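Local structure of SusD superfamily protein (Parabacteroides distasonis, 3OTN) at residues Leu20-Ser25 with Leu97-Glu102; Leu47-Thr52 with Gly283-Thr288; Tyr198-Gly203 with Met428-Lys433. The protein probably binds carbohydrate or another nutrient at the outer membrane and belongs to the SusD family. All blocks are in the same frame, centred on the assembly; numbering follows the deposited sequence.

In the fold
Contact 1 lies toward the surface, its centre about 26 Å from the centre of the chain, and is partly buried. Contacts 2 and 3 are buried, their centres about 13 and 15 Å from that of the chain. Contact 1 is apolar packing between helices 15-25 and 79-100. Contact 2 joins a loop to residues 283-288 through one direct hydrogen bond and leucine packing. Contact 3 sets a buried arginine of helix 424-431 against helix 187-202, with a water between them. No helix or strand is shared by two contacts, but loop 47-52 packs on helix 424-431, Met428 CE lying 3.4 Å from Thr52 O. Contact 1 stands apart, about 17 Å from contact 3 at the nearest atoms.

Contact 1. Residues Leu20-Ser25 with Leu97-Glu102; sequences LALTNS and LQKLGE. With ACT (acetate ion), chain G; EDO (1,2-ethanediol), chain T.
Leu22 CA of helix 15-25 and Leu100 CA of helix 79-100 are the nearest CA atoms of the two segments, 7.4 Å apart. Leu22 points at the other helix and makes the largest share of the contact. Its CG lies anti to the carbonyl carbon (chi1 -74°), and both methyls reach the root of Lys99. Leu22 CD1 is 3.6 Å from Lys99 CB, and Leu22 CD2 is 3.9 Å from the same atom. The Lys99 chain then bends and leads its amine away, toward a long salt bridge with Glu102. Leu22 CD1 also meets Leu100 CD2 at 4.2 Å. Leu100 lies across Thr23 at about a right angle, with CD1 3.8 Å from Thr23 OG1. That hydroxyl is hydrogen-bonded to Ala19 O of its own helix, and Leu100 meets it by van der Waals packing. On another side of helix 15-25, Asn24 ND2 donates to an acetate oxygen, O, at 3.2 Å. Asn24 OD1 is hydrogen-bonded to Arg184 NH1 and weakly to 1,2-ethanediol O1. Both molecules probably come from the crystallisation liquor. Thr23 also touches Tyr114 and Glu117 of helix 108-133. The arrangement is helix-on-helix packing in the largely helical N-terminal part of a SusD-family protein.

Contact 2. Residues Leu47-Thr52 with Gly283-Thr288; sequences LLEYMT and GSLIPT
Tyr50 OH donates a hydrogen bond to Ser284 O, with 2.6 Å between the oxygens. The hydroxyl lies in the carbonyl plane, on a lone pair, with a C=O...O angle of 143°. The acceptor in turn sits at the edge of the Tyr50 ring, in its plane. Tyr50 OH has a second, weak hydrogen bond with Ser62. The rings of Tyr64 and Phe67 also meet the Tyr50 ring, so its place is set by packing as well as by the hydroxyl.

This contact lies beside a small antiparallel pair of strands, 55-56 with 286-287. The loop 47-52 leads toward the first strand of that pair, and residues 283-285 lead into the second. The contact thus ties together parts of the chain more than 230 residues apart.

Apolar packing centres on Leu285. Its CG is anti to the backbone N (chi1 -161°), which carries the two methyls toward the loop. Leu285 CD1 touches Glu49 CB at 3.6 Å and Tyr50 CE1 at 3.8 Å. Leu285 CD2 rests against Glu49 CG at 3.9 Å.

Other polar groups are held from outside the two segments. Glu49 OE2 accepts from the backbone N of Asn422, and Ser284 OG bonds Gly41 O and Asn59 ND2.

Contact 3. Residues Tyr198-Gly203 with Met428-Lys433; sequences YLTYAG and MLRTRK
Leu199 packs over one face of the Arg430 guanidinium. Leu199 CD2 stands 3.6 Å above the guanidinium plane, over its centre, and lies 3.7 Å from Arg430 CZ. Leu199 CG is 3.7 Å from Arg430 NH1. The arginine chain reaches this place from helix 424-431 with its CG between the backbone N and the carbonyl carbon (chi1 71°), then runs extended to NE. Along the way it crosses Thr200 at about a right angle. Thr200 OG1 is 3.7 Å from Arg430 CD, a van der Waals contact; the hydroxyl has its hydrogen bond with Asp196 O of its own helix.

The polar link across the contact is a water at the edge of the guanidinium, in its plane. It donates to Leu199 O at 2.8 Å and accepts from Arg430 NH1 at 3.0 Å. The charge is met from outside the two segments: Arg430 NH1 forms a salt bridge with Glu369 and Arg430 NH2 one with Asp427.

The backbones come closest where helix 187-202 ends. Gly203 CA makes a CA-H...O contact with Arg430 O at 3.4 Å. Glycine lets the two backbones come this close, with 4.8 Å between Gly203 CA and Arg430 CA. The next residue, Tyr204, is joined to Arg430 by a backbone hydrogen bond. This buried packing joins helix 187-202 to the RagB/SusD region.

The chemistry divides the guanidinium between an apolar cover on one face and polar partners for NH1 and NH2. The two acids and the water would hold its rotation, and the acids probably balance the buried positive charge.

Contact 1. Residues Leu20-Ser25 with Leu97-Glu102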
# COMPACT_ATOMS: atom_id res chain seq x y z
N LEU A 20 27.35 -2.29 -1.11
CA LEU A 20 26.15 -2.98 -0.61
C LEU A 20 25.49 -2.21 0.55
O LEU A 20 24.24 -2.09 0.60
CB LEU A 20 26.50 -4.42 -0.22
CG LEU A 20 25.39 -5.34 0.30
CD1 LEU A 20 24.19 -5.40 -0.64
CD2 LEU A 20 25.96 -6.75 0.50
N ALA A 21 26.32 -1.70 1.47
CA ALA A 21 25.83 -0.92 2.60
C ALA A 21 25.13 0.36 2.13
O ALA A 21 24.03 0.69 2.60
CB ALA A 21 26.99 -0.61 3.61
N LEU A 22 25.72 1.07 1.18
CA LEU A 22 25.07 2.25 0.58
C LEU A 22 23.73 1.87 -0.04
O LEU A 22 22.73 2.55 0.19
CB LEU A 22 25.95 2.87 -0.51
CG LEU A 22 27.18 3.63 -0.06
CD1 LEU A 22 28.14 3.75 -1.26
CD2 LEU A 22 26.78 5.01 0.55
N THR A 23 23.72 0.77 -0.80
CA THR A 23 22.49 0.28 -1.46
C THR A 23 21.45 -0.10 -0.44
O THR A 23 20.28 0.33 -0.56
CB THR A 23 22.80 -0.90 -2.35
OG1 THR A 23 23.83 -0.48 -3.26
CG2 THR A 23 21.55 -1.40 -3.13
N ASN A 24 21.87 -0.83 0.59
CA ASN A 24 20.96 -1.21 1.68
C ASN A 24 20.37 -0.02 2.45
O ASN A 24 19.24 -0.08 2.92
CB ASN A 24 21.67 -2.19 2.64
CG ASN A 24 21.82 -3.62 2.06
OD1 ASN A 24 21.10 -4.03 1.14
ND2 ASN A 24 22.78 -4.38 2.62
N SER A 25 21.11 1.08 2.51
CA SER A 25 20.65 2.28 3.24
C SER A 25 19.33 2.79 2.64
O SER A 25 18.50 3.36 3.35
CB SER A 25 21.75 3.39 3.27
OG SER A 25 21.86 4.08 2.02
N LEU A 97 23.28 7.30 -4.23
CA LEU A 97 23.54 7.46 -5.66
C LEU A 97 24.80 8.29 -5.92
O LEU A 97 25.54 7.99 -6.86
CB LEU A 97 22.33 8.04 -6.40
CG LEU A 97 21.11 7.13 -6.54
CD1 LEU A 97 19.83 7.88 -6.99
CD2 LEU A 97 21.44 5.95 -7.43
N GLN A 98 25.05 9.30 -5.10
CA GLN A 98 26.28 10.11 -5.27
C GLN A 98 27.50 9.24 -5.00
O GLN A 98 28.41 9.21 -5.81
CB GLN A 98 26.30 11.30 -4.32
CG GLN A 98 27.54 12.20 -4.50
CD GLN A 98 27.77 13.15 -3.34
OE1 GLN A 98 28.02 12.73 -2.21
NE2 GLN A 98 27.76 14.44 -3.64
N LYS A 99 27.48 8.49 -3.90
CA LYS A 99 28.63 7.65 -3.55
C LYS A 99 28.82 6.45 -4.49
O LYS A 99 29.96 6.14 -4.89
CB LYS A 99 28.61 7.23 -2.08
CG LYS A 99 28.68 8.42 -1.05
CD LYS A 99 30.01 9.15 -1.15
CE LYS A 99 30.28 10.13 0.02
NZ LYS A 99 31.19 11.20 -0.49
N LEU A 100 27.73 5.80 -4.89
CA LEU A 100 27.81 4.69 -5.87
C LEU A 100 28.48 5.09 -7.20
O LEU A 100 29.19 4.28 -7.81
CB LEU A 100 26.46 4.03 -6.11
CG LEU A 100 25.98 3.17 -4.92
CD1 LEU A 100 24.47 2.86 -5.03
CD2 LEU A 100 26.80 1.87 -4.79
N GLY A 101 28.25 6.33 -7.63
CA GLY A 101 28.85 6.87 -8.85
C GLY A 101 30.34 7.13 -8.75
O GLY A 101 30.98 7.33 -9.77
N GLU A 102 30.89 7.14 -7.54
CA GLU A 102 32.32 7.36 -7.31
C GLU A 102 33.13 6.08 -7.21
O GLU A 102 34.35 6.15 -7.06
CB GLU A 102 32.50 8.16 -6.01
CG GLU A 102 31.85 9.54 -6.04
CD GLU A 102 31.88 10.25 -4.69
OE1 GLU A 102 32.29 9.61 -3.70
OE2 GLU A 102 31.52 11.45 -4.63
C ACT G . 24.43 -3.88 5.61
O ACT G . 25.20 -3.84 4.61
OXT ACT G . 23.56 -2.97 5.70
CH3 ACT G . 24.53 -5.00 6.62
C1 EDO T . 17.65 -5.86 3.28
O1 EDO T . 18.20 -4.59 2.95
C2 EDO T . 16.25 -6.03 2.70
O2 EDO T . 16.27 -7.13 1.82

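Contact 2. Residues Leu47-Thr52 with Gly283-Thr288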
# COMPACT_ATOMS: atom_id res chain seq x y z
N LEU A 47 -3.41 5.79 7.87
CA LEU A 47 -3.65 7.02 7.10
C LEU A 47 -4.39 6.73 5.81
O LEU A 47 -5.28 7.50 5.41
CB LEU A 47 -2.33 7.75 6.74
CG LEU A 47 -2.46 9.12 6.02
CD1 LEU A 47 -3.19 10.17 6.87
CD2 LEU A 47 -1.09 9.68 5.58
N LEU A 48 -4.00 5.63 5.17
CA LEU A 48 -4.54 5.23 3.87
C LEU A 48 -5.81 4.39 3.96
O LEU A 48 -6.38 4.06 2.94
CB LEU A 48 -3.47 4.51 3.06
CG LEU A 48 -2.12 5.23 2.88
CD1 LEU A 48 -1.17 4.33 2.10
CD2 LEU A 48 -2.27 6.57 2.19
N GLU A 49 -6.24 4.04 5.17
CA GLU A 49 -7.51 3.34 5.38
C GLU A 49 -8.59 4.17 6.01
O GLU A 49 -9.78 3.86 5.86
CB GLU A 49 -7.28 2.08 6.21
CG GLU A 49 -6.28 1.07 5.55
CD GLU A 49 -6.73 0.57 4.19
OE1 GLU A 49 -7.96 0.42 3.95
OE2 GLU A 49 -5.86 0.30 3.34
N TYR A 50 -8.20 5.20 6.74
CA TYR A 50 -9.21 5.97 7.51
C TYR A 50 -10.11 6.87 6.71
O TYR A 50 -11.17 7.26 7.24
CB TYR A 50 -8.57 6.71 8.67
CG TYR A 50 -8.27 5.89 9.92
CD1 TYR A 50 -8.77 4.60 10.13
CD2 TYR A 50 -7.55 6.47 10.96
CE1 TYR A 50 -8.54 3.94 11.33
CE2 TYR A 50 -7.30 5.81 12.14
CZ TYR A 50 -7.79 4.53 12.31
OH TYR A 50 -7.54 3.92 13.52
N MSE A 51 -9.79 7.18 5.45
CA MSE A 51 -10.66 8.04 4.68
C MSE A 51 -11.50 7.31 3.64
O MSE A 51 -12.34 7.94 3.02
CB MSE A 51 -9.91 9.17 4.00
CG MSE A 51 -9.29 10.17 4.97
SE MSE A 51 -10.62 11.15 6.00
CE MSE A 51 -12.03 11.49 4.82
N THR A 52 -11.34 5.99 3.50
CA THR A 52 -12.13 5.24 2.54
C THR A 52 -13.60 5.19 2.89
O THR A 52 -14.41 4.97 2.00
CB THR A 52 -11.68 3.77 2.36
OG1 THR A 52 -11.95 3.04 3.56
CG2 THR A 52 -10.20 3.66 2.00
N GLY A 283 -7.51 -3.10 18.09
CA GLY A 283 -8.79 -2.81 17.48
C GLY A 283 -8.84 -1.47 16.75
O GLY A 283 -9.90 -0.86 16.73
N SER A 284 -7.73 -1.07 16.14
CA SER A 284 -7.59 0.25 15.46
C SER A 284 -8.11 0.31 14.02
O SER A 284 -8.25 1.40 13.44
CB SER A 284 -6.11 0.67 15.35
OG SER A 284 -5.45 0.67 16.55
N LEU A 285 -8.29 -0.86 13.40
CA LEU A 285 -8.81 -0.95 12.04
C LEU A 285 -9.85 -2.06 11.96
O LEU A 285 -9.55 -3.26 12.08
CB LEU A 285 -7.70 -1.14 11.01
CG LEU A 285 -8.06 -0.78 9.56
CD1 LEU A 285 -8.41 0.71 9.38
CD2 LEU A 285 -6.87 -1.15 8.65
N ILE A 286 -11.10 -1.63 11.85
CA ILE A 286 -12.26 -2.49 11.94
C ILE A 286 -13.02 -2.27 10.64
O ILE A 286 -13.27 -1.12 10.29
CB ILE A 286 -13.12 -2.02 13.13
CG1 ILE A 286 -12.28 -1.96 14.42
CG2 ILE A 286 -14.37 -2.95 13.33
CD1 ILE A 286 -11.65 -3.29 14.83
N PRO A 287 -13.42 -3.35 9.93
CA PRO A 287 -14.18 -3.14 8.69
C PRO A 287 -15.60 -2.70 9.01
O PRO A 287 -16.13 -3.06 10.07
CB PRO A 287 -14.17 -4.52 8.06
CG PRO A 287 -14.21 -5.47 9.24
CD PRO A 287 -13.47 -4.76 10.35
N THR A 288 -16.23 -1.95 8.12
CA THR A 288 -17.62 -1.60 8.31
C THR A 288 -18.49 -2.80 7.95
O THR A 288 -18.18 -3.57 7.03
CB THR A 288 -18.07 -0.41 7.48
OG1 THR A 288 -17.91 -0.71 6.08
CG2 THR A 288 -17.31 0.82 7.85

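Contact 3. Residues Tyr198-Gly203 with Met428-Lys433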
# COMPACT_ATOMS: atom_id res chain seq x y z
N TYR A 198 2.35 5.03 -14.22
CA TYR A 198 1.71 5.42 -15.45
C TYR A 198 0.17 5.36 -15.43
O TYR A 198 -0.48 6.24 -15.98
CB TYR A 198 2.24 4.55 -16.58
CG TYR A 198 3.60 4.93 -17.12
CD1 TYR A 198 3.96 6.28 -17.33
CD2 TYR A 198 4.47 3.96 -17.57
CE1 TYR A 198 5.17 6.62 -17.92
CE2 TYR A 198 5.70 4.30 -18.15
CZ TYR A 198 6.04 5.62 -18.33
OH TYR A 198 7.25 5.94 -18.95
N LEU A 199 -0.39 4.34 -14.76
CA LEU A 199 -1.83 4.26 -14.57
C LEU A 199 -2.35 5.48 -13.80
O LEU A 199 -3.37 6.06 -14.18
CB LEU A 199 -2.21 2.97 -13.83
CG LEU A 199 -3.69 2.74 -13.48
CD1 LEU A 199 -4.56 2.76 -14.73
CD2 LEU A 199 -3.82 1.40 -12.63
N THR A 200 -1.64 5.87 -12.75
CA THR A 200 -1.99 7.03 -11.92
C THR A 200 -1.83 8.33 -12.68
O THR A 200 -2.69 9.21 -12.61
CB THR A 200 -1.16 7.05 -10.60
OG1 THR A 200 -1.31 5.79 -9.93
CG2 THR A 200 -1.64 8.16 -9.63
N TYR A 201 -0.72 8.45 -13.42
CA TYR A 201 -0.46 9.62 -14.28
C TYR A 201 -1.58 9.87 -15.27
O TYR A 201 -1.93 11.02 -15.54
CB TYR A 201 0.85 9.42 -15.02
CG TYR A 201 1.53 10.65 -15.58
CD1 TYR A 201 1.02 11.31 -16.69
CD2 TYR A 201 2.71 11.13 -15.04
CE1 TYR A 201 1.64 12.41 -17.23
CE2 TYR A 201 3.37 12.23 -15.59
CZ TYR A 201 2.82 12.87 -16.69
OH TYR A 201 3.43 13.94 -17.27
N ALA A 202 -2.18 8.80 -15.78
CA ALA A 202 -3.32 8.89 -16.68
C ALA A 202 -4.61 9.32 -15.96
O ALA A 202 -5.49 9.91 -16.57
CB ALA A 202 -3.56 7.58 -17.43
N GLY A 203 -4.70 9.00 -14.67
CA GLY A 203 -5.83 9.38 -13.83
C GLY A 203 -5.61 10.73 -13.17
O GLY A 203 -4.75 11.52 -13.60
N MSE A 428 -9.30 5.53 -5.26
CA MSE A 428 -10.30 6.58 -5.14
C MSE A 428 -9.76 7.94 -5.63
O MSE A 428 -10.47 8.67 -6.31
CB MSE A 428 -10.84 6.67 -3.70
CG MSE A 428 -11.63 5.45 -3.25
SE MSE A 428 -12.09 5.61 -1.36
CE MSE A 428 -13.27 4.07 -1.10
N LEU A 429 -8.52 8.25 -5.31
CA LEU A 429 -7.93 9.53 -5.71
C LEU A 429 -7.68 9.61 -7.23
O LEU A 429 -7.93 10.64 -7.85
CB LEU A 429 -6.62 9.78 -4.96
CG LEU A 429 -6.72 9.98 -3.43
CD1 LEU A 429 -5.34 10.31 -2.86
CD2 LEU A 429 -7.76 11.09 -3.02
N ARG A 430 -7.20 8.52 -7.84
CA ARG A 430 -6.88 8.55 -9.27
C ARG A 430 -8.10 8.43 -10.18
O ARG A 430 -8.05 8.93 -11.30
CB ARG A 430 -5.77 7.54 -9.64
CG ARG A 430 -6.16 6.11 -9.58
CD ARG A 430 -4.96 5.21 -9.89
NE ARG A 430 -5.34 3.84 -9.59
CZ ARG A 430 -6.19 3.13 -10.34
NH1 ARG A 430 -6.70 3.61 -11.49
NH2 ARG A 430 -6.52 1.91 -9.95
N THR A 431 -9.19 7.84 -9.69
CA THR A 431 -10.44 7.77 -10.44
C THR A 431 -11.40 8.91 -10.06
O THR A 431 -12.28 9.24 -10.83
CB THR A 431 -11.17 6.43 -10.23
OG1 THR A 431 -11.55 6.27 -8.85
CG2 THR A 431 -10.30 5.27 -10.63
N ARG A 432 -11.22 9.49 -8.86
CA ARG A 432 -12.21 10.41 -8.22
C ARG A 432 -13.61 9.78 -8.21
O ARG A 432 -14.61 10.47 -8.42
CB ARG A 432 -12.19 11.81 -8.84
CG ARG A 432 -10.90 12.54 -8.43
CD ARG A 432 -10.83 13.95 -8.87
NE ARG A 432 -9.48 14.48 -8.61
CZ ARG A 432 -9.06 15.67 -9.02
NH1 ARG A 432 -9.88 16.46 -9.70
NH2 ARG A 432 -7.83 16.08 -8.77
N LYS A 433 -13.64 8.48 -7.93
CA LYS A 433 -14.87 7.71 -7.77
C LYS A 433 -14.78 6.91 -6.48
O LYS A 433 -13.73 6.38 -6.13
CB LYS A 433 -15.11 6.76 -8.95
CG LYS A 433 -15.25 7.43 -10.31
CD LYS A 433 -16.62 7.98 -10.56
CE LYS A 433 -16.74 8.54 -11.98
NZ LYS A 433 -18.05 9.21 -12.09
O HOH W 1 -5.96 5.97 -13.10